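Local structure of aldehyde dehydrogenase family protein (6X9L) at residues H86-E91 and A195-D200; E407-A412 and A435-A440. The protein oxidises long-chain aliphatic aldehydes such as octanal with NAD+ as the cofactor, as a member of the aldehyde dehydrogenase family. The protein carries 1 engineered substitution. One frame throughout, in Å; residues are numbered along the deposited sequence.

Interaction 1. Residues H86-E91 and A195-D200; sequences HELIIE and AQLVHD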
ATOM      1  N   HIS A  86       8.144  21.130 -17.754  1.00 50.84           N
ATOM      2  CA  HIS A  86       8.425  22.123 -16.715  1.00 51.97           C
ATOM      3  C   HIS A  86       8.681  23.508 -17.307  1.00 52.23           C
ATOM      4  O   HIS A  86       8.232  24.522 -16.752  1.00 52.60           O
ATOM      5  CB  HIS A  86       9.619  21.690 -15.862  1.00 53.17           C
ATOM      6  CG  HIS A  86      10.040  22.708 -14.842  1.00 54.45           C
ATOM      7  ND1 HIS A  86      11.074  23.596 -15.056  1.00 55.09           N
ATOM      8  CD2 HIS A  86       9.572  22.971 -13.598  1.00 55.18           C
ATOM      9  CE1 HIS A  86      11.217  24.367 -13.991  1.00 56.02           C
ATOM     10  NE2 HIS A  86      10.315  24.011 -13.093  1.00 56.11           N
ATOM     11  N   GLU A  87       9.426  23.581 -18.415  1.00 68.74           N
ATOM     12  CA  GLU A  87       9.624  24.870 -19.071  1.00 68.97           C
ATOM     13  C   GLU A  87       8.291  25.493 -19.454  1.00 68.32           C
ATOM     14  O   GLU A  87       8.091  26.703 -19.286  1.00 68.88           O
ATOM     15  CB  GLU A  87      10.492  24.710 -20.314  1.00 68.92           C
ATOM     16  CG  GLU A  87      11.893  24.219 -20.063  1.00 69.76           C
ATOM     17  CD  GLU A  87      12.578  23.794 -21.351  1.00 69.65           C
ATOM     18  OE1 GLU A  87      12.084  24.165 -22.435  1.00 69.16           O
ATOM     19  OE2 GLU A  87      13.600  23.074 -21.281  1.00 70.11           O
ATOM     20  N   LEU A  88       7.364  24.678 -19.964  1.00 48.15           N
ATOM     21  CA  LEU A  88       6.107  25.212 -20.469  1.00 47.52           C
ATOM     22  C   LEU A  88       5.223  25.713 -19.330  1.00 47.94           C
ATOM     23  O   LEU A  88       4.534  26.731 -19.466  1.00 48.12           O
ATOM     24  CB  LEU A  88       5.399  24.143 -21.296  1.00 46.33           C
ATOM     25  CG  LEU A  88       5.350  24.360 -22.814  1.00 46.09           C
ATOM     26  CD1 LEU A  88       6.522  25.218 -23.292  1.00 46.79           C
ATOM     27  CD2 LEU A  88       5.334  23.021 -23.534  1.00 45.41           C
ATOM     28  N   ILE A  89       5.237  25.014 -18.197  1.00 46.22           N
ATOM     29  CA  ILE A  89       4.532  25.509 -17.021  1.00 46.61           C
ATOM     30  C   ILE A  89       5.034  26.904 -16.658  1.00 47.63           C
ATOM     31  O   ILE A  89       4.240  27.819 -16.406  1.00 47.75           O
ATOM     32  CB  ILE A  89       4.692  24.513 -15.857  1.00 46.95           C
ATOM     33  CG1 ILE A  89       3.884  23.252 -16.125  1.00 45.70           C
ATOM     34  CG2 ILE A  89       4.295  25.131 -14.508  1.00 47.97           C
ATOM     35  CD1 ILE A  89       4.176  22.135 -15.137  1.00 46.03           C
ATOM     36  N   ILE A  90       6.364  27.090 -16.653  1.00 47.23           N
ATOM     37  CA  ILE A  90       6.966  28.368 -16.272  1.00 48.17           C
ATOM     38  C   ILE A  90       6.626  29.440 -17.292  1.00 48.07           C
ATOM     39  O   ILE A  90       6.465  30.618 -16.948  1.00 48.70           O
ATOM     40  CB  ILE A  90       8.492  28.221 -16.120  1.00 48.79           C
ATOM     41  CG1 ILE A  90       8.833  27.244 -14.988  1.00 49.18           C
ATOM     42  CG2 ILE A  90       9.129  29.581 -15.873  1.00 49.57           C
ATOM     43  CD1 ILE A  90       8.628  27.804 -13.616  1.00 49.99           C
ATOM     44  N   GLU A  91       6.541  29.047 -18.566  1.00 64.19           N
ATOM     45  CA  GLU A  91       6.218  29.971 -19.652  1.00 64.04           C
ATOM     46  C   GLU A  91       4.753  30.394 -19.610  1.00 63.58           C
ATOM     47  O   GLU A  91       4.422  31.555 -19.879  1.00 63.80           O
ATOM     48  CB  GLU A  91       6.520  29.305 -20.992  1.00 63.52           C
ATOM     49  CG  GLU A  91       7.726  29.808 -21.739  1.00 64.19           C
ATOM     50  CD  GLU A  91       7.882  29.073 -23.055  1.00 63.69           C
ATOM     51  OE1 GLU A  91       8.931  28.428 -23.268  1.00 63.82           O
ATOM     52  OE2 GLU A  91       6.932  29.116 -23.866  1.00 63.20           O
ATOM     53  N   ALA A 195      -3.381  19.707 -19.781  1.00 49.73           N
ATOM     54  CA  ALA A 195      -3.370  18.695 -20.836  1.00 49.33           C
ATOM     55  C   ALA A 195      -2.805  19.272 -22.128  1.00 49.65           C
ATOM     56  O   ALA A 195      -1.938  18.663 -22.769  1.00 49.47           O
ATOM     57  CB  ALA A 195      -4.777  18.144 -21.065  1.00 49.25           C
ATOM     58  N   GLN A 196      -3.286  20.461 -22.520  1.00 49.38           N
ATOM     59  CA  GLN A 196      -2.732  21.148 -23.682  1.00 49.61           C
ATOM     60  C   GLN A 196      -1.227  21.308 -23.550  1.00 49.70           C
ATOM     61  O   GLN A 196      -0.492  21.201 -24.538  1.00 49.75           O
ATOM     62  CB  GLN A 196      -3.387  22.516 -23.834  1.00 50.17           C
ATOM     63  CG  GLN A 196      -3.043  23.202 -25.135  1.00 50.61           C
ATOM     64  CD  GLN A 196      -3.408  22.346 -26.319  1.00 50.47           C
ATOM     65  OE1 GLN A 196      -4.577  21.969 -26.487  1.00 50.51           O
ATOM     66  NE2 GLN A 196      -2.408  22.008 -27.143  1.00 50.36           N
ATOM     67  N   LEU A 197      -0.762  21.553 -22.320  1.00 39.54           N
ATOM     68  CA  LEU A 197       0.646  21.820 -22.051  1.00 39.93           C
ATOM     69  C   LEU A 197       1.509  20.577 -22.257  1.00 39.62           C
ATOM     70  O   LEU A 197       2.587  20.659 -22.863  1.00 39.98           O
ATOM     71  CB  LEU A 197       0.802  22.358 -20.622  1.00 40.43           C
ATOM     72  CG  LEU A 197       2.189  22.829 -20.178  1.00 41.15           C
ATOM     73  CD1 LEU A 197       2.068  24.059 -19.290  1.00 41.95           C
ATOM     74  CD2 LEU A 197       2.920  21.720 -19.460  1.00 41.04           C
ATOM     75  N   VAL A 198       1.082  19.420 -21.725  1.00 36.51           N
ATOM     76  CA  VAL A 198       1.862  18.204 -21.976  1.00 36.36           C
ATOM     77  C   VAL A 198       1.801  17.837 -23.457  1.00 36.27           C
ATOM     78  O   VAL A 198       2.776  17.319 -24.012  1.00 36.58           O
ATOM     79  CB  VAL A 198       1.431  17.013 -21.082  1.00 35.99           C
ATOM     80  CG1 VAL A 198       1.327  17.426 -19.581  1.00 36.16           C
ATOM     81  CG2 VAL A 198       0.148  16.374 -21.577  1.00 35.44           C
ATOM     82  N   HIS A 199       0.686  18.114 -24.131  1.00 44.37           N
ATOM     83  CA  HIS A 199       0.640  17.900 -25.574  1.00 44.50           C
ATOM     84  C   HIS A 199       1.724  18.707 -26.281  1.00 44.89           C
ATOM     85  O   HIS A 199       2.524  18.161 -27.055  1.00 45.00           O
ATOM     86  CB  HIS A 199      -0.731  18.274 -26.127  1.00 44.63           C
ATOM     87  CG  HIS A 199      -0.823  18.143 -27.613  1.00 44.97           C
ATOM     88  ND1 HIS A 199      -0.906  16.919 -28.243  1.00 44.93           N
ATOM     89  CD2 HIS A 199      -0.813  19.075 -28.596  1.00 45.37           C
ATOM     90  CE1 HIS A 199      -0.959  17.101 -29.549  1.00 45.28           C
ATOM     91  NE2 HIS A 199      -0.900  18.400 -29.790  1.00 45.53           N
ATOM     92  N   ASP A 200       1.754  20.019 -26.025  1.00 50.00           N
ATOM     93  CA  ASP A 200       2.744  20.900 -26.633  1.00 50.48           C
ATOM     94  C   ASP A 200       4.166  20.540 -26.214  1.00 50.82           C
ATOM     95  O   ASP A 200       5.112  20.746 -26.981  1.00 51.20           O
ATOM     96  CB  ASP A 200       2.419  22.348 -26.269  1.00 50.87           C
ATOM     97  CG  ASP A 200       1.136  22.844 -26.921  1.00 50.99           C
ATOM     98  OD1 ASP A 200       0.691  22.236 -27.918  1.00 50.92           O
ATOM     99  OD2 ASP A 200       0.573  23.854 -26.452  1.00 51.32           O
TER
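Leu-197 reaches across from helix 188-201 and lays its isobutyl group against Leu-88 and Ile-89 of helix 75-91, and this apolar contact carries most of the interface. Its CG sits 3.6 Å from Leu-88 CB, while its CD1 lies against the backbone, 3.5 Å from Ile-89 N and almost as near to Leu-88 C. CG lies anti to the backbone N (chi1 -174°), which carries both methyls out toward the other helix. Ile-89 CG1 comes to 3.7 Å from Leu-197 CD1, the two side chains crossing at about a right angle. Leu-88 answers in the other direction: Leu-88 CD2 lies 3.7 Å from Leu-197 O and 3.8 Å from Asp-200 C, so it covers the last turn of the second segment.

Polar groups gather at the margin, and no hydrogen bond joins the two segments. Gln-196 NE2 donates to Asp-200 OD1 at 3.2 Å along its own helix; the acceptor lies in the amide plane, but the donor stands 46° out of the carboxylate plane. The other oxygen, OD2, forms a salt bridge with Arg-92, just beyond the first segment, so the carboxylate links the two chain regions beside the leucines.

The short axes approach to 9.5 Å at 130°, and the nearest CA pair is Leu-88 with Leu-197. Ala-195 and Val-198 touch Phe-208, so helix 188-201 meets both helix 75-91 and strand 208-210: helix-on-helix packing in which one partner flanks the sheet of the Rossmann-like NAD-binding domain of aldehyde dehydrogenases.

Interaction 2. Residues E407-A412 and A435-A440; sequences EAVAIA and ASRIRA
Val-409 presses both of its methyls against the side chain of Arg-437, and Ala-412, one helical turn further on, meets Ile-438; these two pairs make up the contact. Val-409, Ala-412 and Ile-438 are all buried and form its apolar interior. Ala-412 CB and Ile-438 CD1 approach to 3.8 Å, methyl against methyl. The CB of Ile-438 is not aimed at the helix; with CG1 anti to the carbonyl carbon (chi1 -40°) and chi2 at -80°, the chain turns and brings CD1 nearer.

The setting is the catalytic domain of the aldehyde dehydrogenase fold: helix 405-413 packs on strands 263-266, 296-300 and 396-402, with Ile-265 touching both Ala-412 and Ile-438. The second segment is the connection from helix 428-435 into strand 442-445, an outermost strand of that sheet within the chain. A type I beta turn from Ala-435 to Ile-438, with Ile-438 N bonded to Ala-435 O at 3.1 Å, places Arg-437, whose CB points at the helix, and Ile-438 consecutively along the chain.

Arg-437 forms the solvent side of the contact. Its guanidinium lies flat over Val-409: CG2 stands 3.9 Å above the plane, over its centre, with Arg-437 CZ as the nearest atom. Nearer the backbone, Val-409 CG1 meets Arg-437 CB at 4.0 Å, so the aliphatic part is used as well. The bend at chi3 (61°) turns the group across the valine, the two side chains crossing at about a right angle. Its charge is met by Asp-406 through a salt bridge from NH2, which would restrain the plane over the methyl. Asn-413 ND2 takes up the Arg-437 carbonyl and its OD1 accepts from Arg-439 N, while Lys-480 of the second subunit bonds Ala-435 O.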
ATOM      1  N   GLU A 407       0.984  16.509  28.102  1.00 62.85           N
ATOM      2  CA  GLU A 407      -0.426  16.673  27.774  1.00 62.67           C
ATOM      3  C   GLU A 407      -0.608  17.244  26.375  1.00 61.83           C
ATOM      4  O   GLU A 407      -1.510  16.826  25.631  1.00 61.98           O
ATOM      5  CB  GLU A 407      -1.078  17.577  28.814  1.00 62.31           C
ATOM      6  CG  GLU A 407      -2.463  18.024  28.464  1.00 62.09           C
ATOM      7  CD  GLU A 407      -3.101  18.764  29.613  1.00 62.05           C
ATOM      8  OE1 GLU A 407      -2.592  18.623  30.750  1.00 62.49           O
ATOM      9  OE2 GLU A 407      -4.102  19.479  29.381  1.00 61.60           O
ATOM     10  N   ALA A 408       0.240  18.205  26.004  1.00 46.76           N
ATOM     11  CA  ALA A 408       0.142  18.823  24.689  1.00 45.83           C
ATOM     12  C   ALA A 408       0.324  17.793  23.585  1.00 46.24           C
ATOM     13  O   ALA A 408      -0.376  17.829  22.565  1.00 45.84           O
ATOM     14  CB  ALA A 408       1.180  19.940  24.564  1.00 45.19           C
ATOM     15  N   VAL A 409       1.250  16.853  23.781  1.00 49.93           N
ATOM     16  CA  VAL A 409       1.465  15.794  22.797  1.00 50.54           C
ATOM     17  C   VAL A 409       0.231  14.896  22.705  1.00 51.16           C
ATOM     18  O   VAL A 409      -0.213  14.522  21.605  1.00 51.19           O
ATOM     19  CB  VAL A 409       2.748  15.000  23.141  1.00 51.41           C
ATOM     20  CG1 VAL A 409       2.868  13.744  22.285  1.00 52.17           C
ATOM     21  CG2 VAL A 409       4.001  15.882  22.975  1.00 50.89           C
ATOM     22  N   ALA A 410      -0.359  14.552  23.857  1.00 39.35           N
ATOM     23  CA  ALA A 410      -1.541  13.695  23.855  1.00 40.00           C
ATOM     24  C   ALA A 410      -2.697  14.343  23.091  1.00 39.39           C
ATOM     25  O   ALA A 410      -3.413  13.672  22.339  1.00 39.86           O
ATOM     26  CB  ALA A 410      -1.953  13.371  25.289  1.00 40.94           C
ATOM     27  N   ILE A 411      -2.887  15.649  23.269  1.00 37.83           N
ATOM     28  CA  ILE A 411      -3.900  16.373  22.514  1.00 37.09           C
ATOM     29  C   ILE A 411      -3.559  16.372  21.030  1.00 36.23           C
ATOM     30  O   ILE A 411      -4.434  16.169  20.175  1.00 36.03           O
ATOM     31  CB  ILE A 411      -4.032  17.806  23.060  1.00 36.80           C
ATOM     32  CG1 ILE A 411      -4.514  17.783  24.502  1.00 37.91           C
ATOM     33  CG2 ILE A 411      -4.968  18.640  22.202  1.00 35.99           C
ATOM     34  CD1 ILE A 411      -4.712  19.151  25.074  1.00 38.37           C
ATOM     35  N   ALA A 412      -2.290  16.614  20.695  1.00 43.09           N
ATOM     36  CA  ALA A 412      -1.912  16.637  19.290  1.00 42.48           C
ATOM     37  C   ALA A 412      -2.229  15.303  18.619  1.00 43.35           C
ATOM     38  O   ALA A 412      -2.738  15.271  17.496  1.00 42.89           O
ATOM     39  CB  ALA A 412      -0.429  16.988  19.149  1.00 42.25           C
ATOM     40  N   ALA A 435       8.572  16.650  18.147  1.00 47.53           N
ATOM     41  CA  ALA A 435       8.195  16.316  16.778  1.00 47.28           C
ATOM     42  C   ALA A 435       8.213  14.812  16.559  1.00 48.03           C
ATOM     43  O   ALA A 435       7.297  14.254  15.946  1.00 47.81           O
ATOM     44  CB  ALA A 435       9.120  17.018  15.782  1.00 47.24           C
ATOM     45  N   SER A 436       9.234  14.130  17.076  1.00 56.15           N
ATOM     46  CA  SER A 436       9.294  12.686  16.904  1.00 56.95           C
ATOM     47  C   SER A 436       8.194  11.961  17.668  1.00 57.13           C
ATOM     48  O   SER A 436       8.053  10.746  17.506  1.00 57.88           O
ATOM     49  CB  SER A 436      10.656  12.179  17.354  1.00 57.85           C
ATOM     50  OG  SER A 436      10.847  12.546  18.700  1.00 58.10           O
ATOM     51  N   ARG A 437       7.430  12.674  18.496  1.00 50.26           N
ATOM     52  CA  ARG A 437       6.329  12.091  19.243  1.00 50.44           C
ATOM     53  C   ARG A 437       4.975  12.350  18.600  1.00 49.77           C
ATOM     54  O   ARG A 437       4.000  11.702  18.986  1.00 50.27           O
ATOM     55  CB  ARG A 437       6.334  12.610  20.689  1.00 50.31           C
ATOM     56  CG  ARG A 437       7.553  12.156  21.493  1.00 51.00           C
ATOM     57  CD  ARG A 437       7.642  12.853  22.832  1.00 50.74           C
ATOM     58  NE  ARG A 437       6.477  12.566  23.662  1.00 50.92           N
ATOM     59  CZ  ARG A 437       6.190  13.185  24.807  1.00 50.69           C
ATOM     60  NH1 ARG A 437       6.978  14.145  25.279  1.00 50.15           N
ATOM     61  NH2 ARG A 437       5.104  12.833  25.486  1.00 50.99           N
ATOM     62  N   ILE A 438       4.893  13.265  17.635  1.00 45.26           N
ATOM     63  CA  ILE A 438       3.665  13.462  16.864  1.00 44.65           C
ATOM     64  C   ILE A 438       3.563  12.379  15.786  1.00 45.02           C
ATOM     65  O   ILE A 438       4.463  12.222  14.948  1.00 45.00           O
ATOM     66  CB  ILE A 438       3.617  14.867  16.233  1.00 43.38           C
ATOM     67  CG1 ILE A 438       4.150  15.944  17.187  1.00 43.25           C
ATOM     68  CG2 ILE A 438       2.192  15.202  15.791  1.00 42.49           C
ATOM     69  CD1 ILE A 438       3.176  16.391  18.241  1.00 42.94           C
ATOM     70  N   ARG A 439       2.451  11.641  15.799  1.00 35.17           N
ATOM     71  CA  ARG A 439       2.180  10.601  14.809  1.00 35.60           C
ATOM     72  C   ARG A 439       1.557  11.234  13.567  1.00 34.29           C
ATOM     73  O   ARG A 439       0.336  11.292  13.386  1.00 33.91           O
ATOM     74  CB  ARG A 439       1.320   9.521  15.438  1.00 36.99           C
ATOM     75  CG  ARG A 439       2.188   8.789  16.446  1.00 38.44           C
ATOM     76  CD  ARG A 439       1.627   7.513  16.913  1.00 39.92           C
ATOM     77  NE  ARG A 439       1.807   6.373  16.012  1.00 40.69           N
ATOM     78  CZ  ARG A 439       2.969   5.925  15.566  1.00 40.61           C
ATOM     79  NH1 ARG A 439       4.079   6.565  15.846  1.00 40.11           N
ATOM     80  NH2 ARG A 439       2.997   4.847  14.801  1.00 40.74           N
ATOM     81  N   ALA A 440       2.441  11.729  12.701  1.00 36.95           N
ATOM     82  CA  ALA A 440       2.075  12.512  11.535  1.00 35.64           C
ATOM     83  C   ALA A 440       3.197  12.404  10.511  1.00 35.46           C
ATOM     84  O   ALA A 440       4.371  12.293  10.867  1.00 36.07           O
ATOM     85  CB  ALA A 440       1.816  13.976  11.907  1.00 34.93           C
TER

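From the N terminus, helix 75-91 comes first, and interaction 1 closes when 195-200 packs against it, bridging 103 intervening residues that are mostly helix with several strands. That contact is complete before interaction 2 opens at 407-412, which is closed by 435-440 after only 22 residues that include most of helix 428-435. The two therefore stand in series, neither nested nor crossed. The centres of interaction 1 and interaction 2 lie about 41 Å apart, on opposite sides of the chain's centre, and the nearest atoms of interactions 1 and 2 are about 27 Å apart. Interaction 1 joins two helices, one of which rests on strand 208-210, whereas interaction 2 ties a helix to the approach to strand 442-445, where the second subunit also touches 435-440.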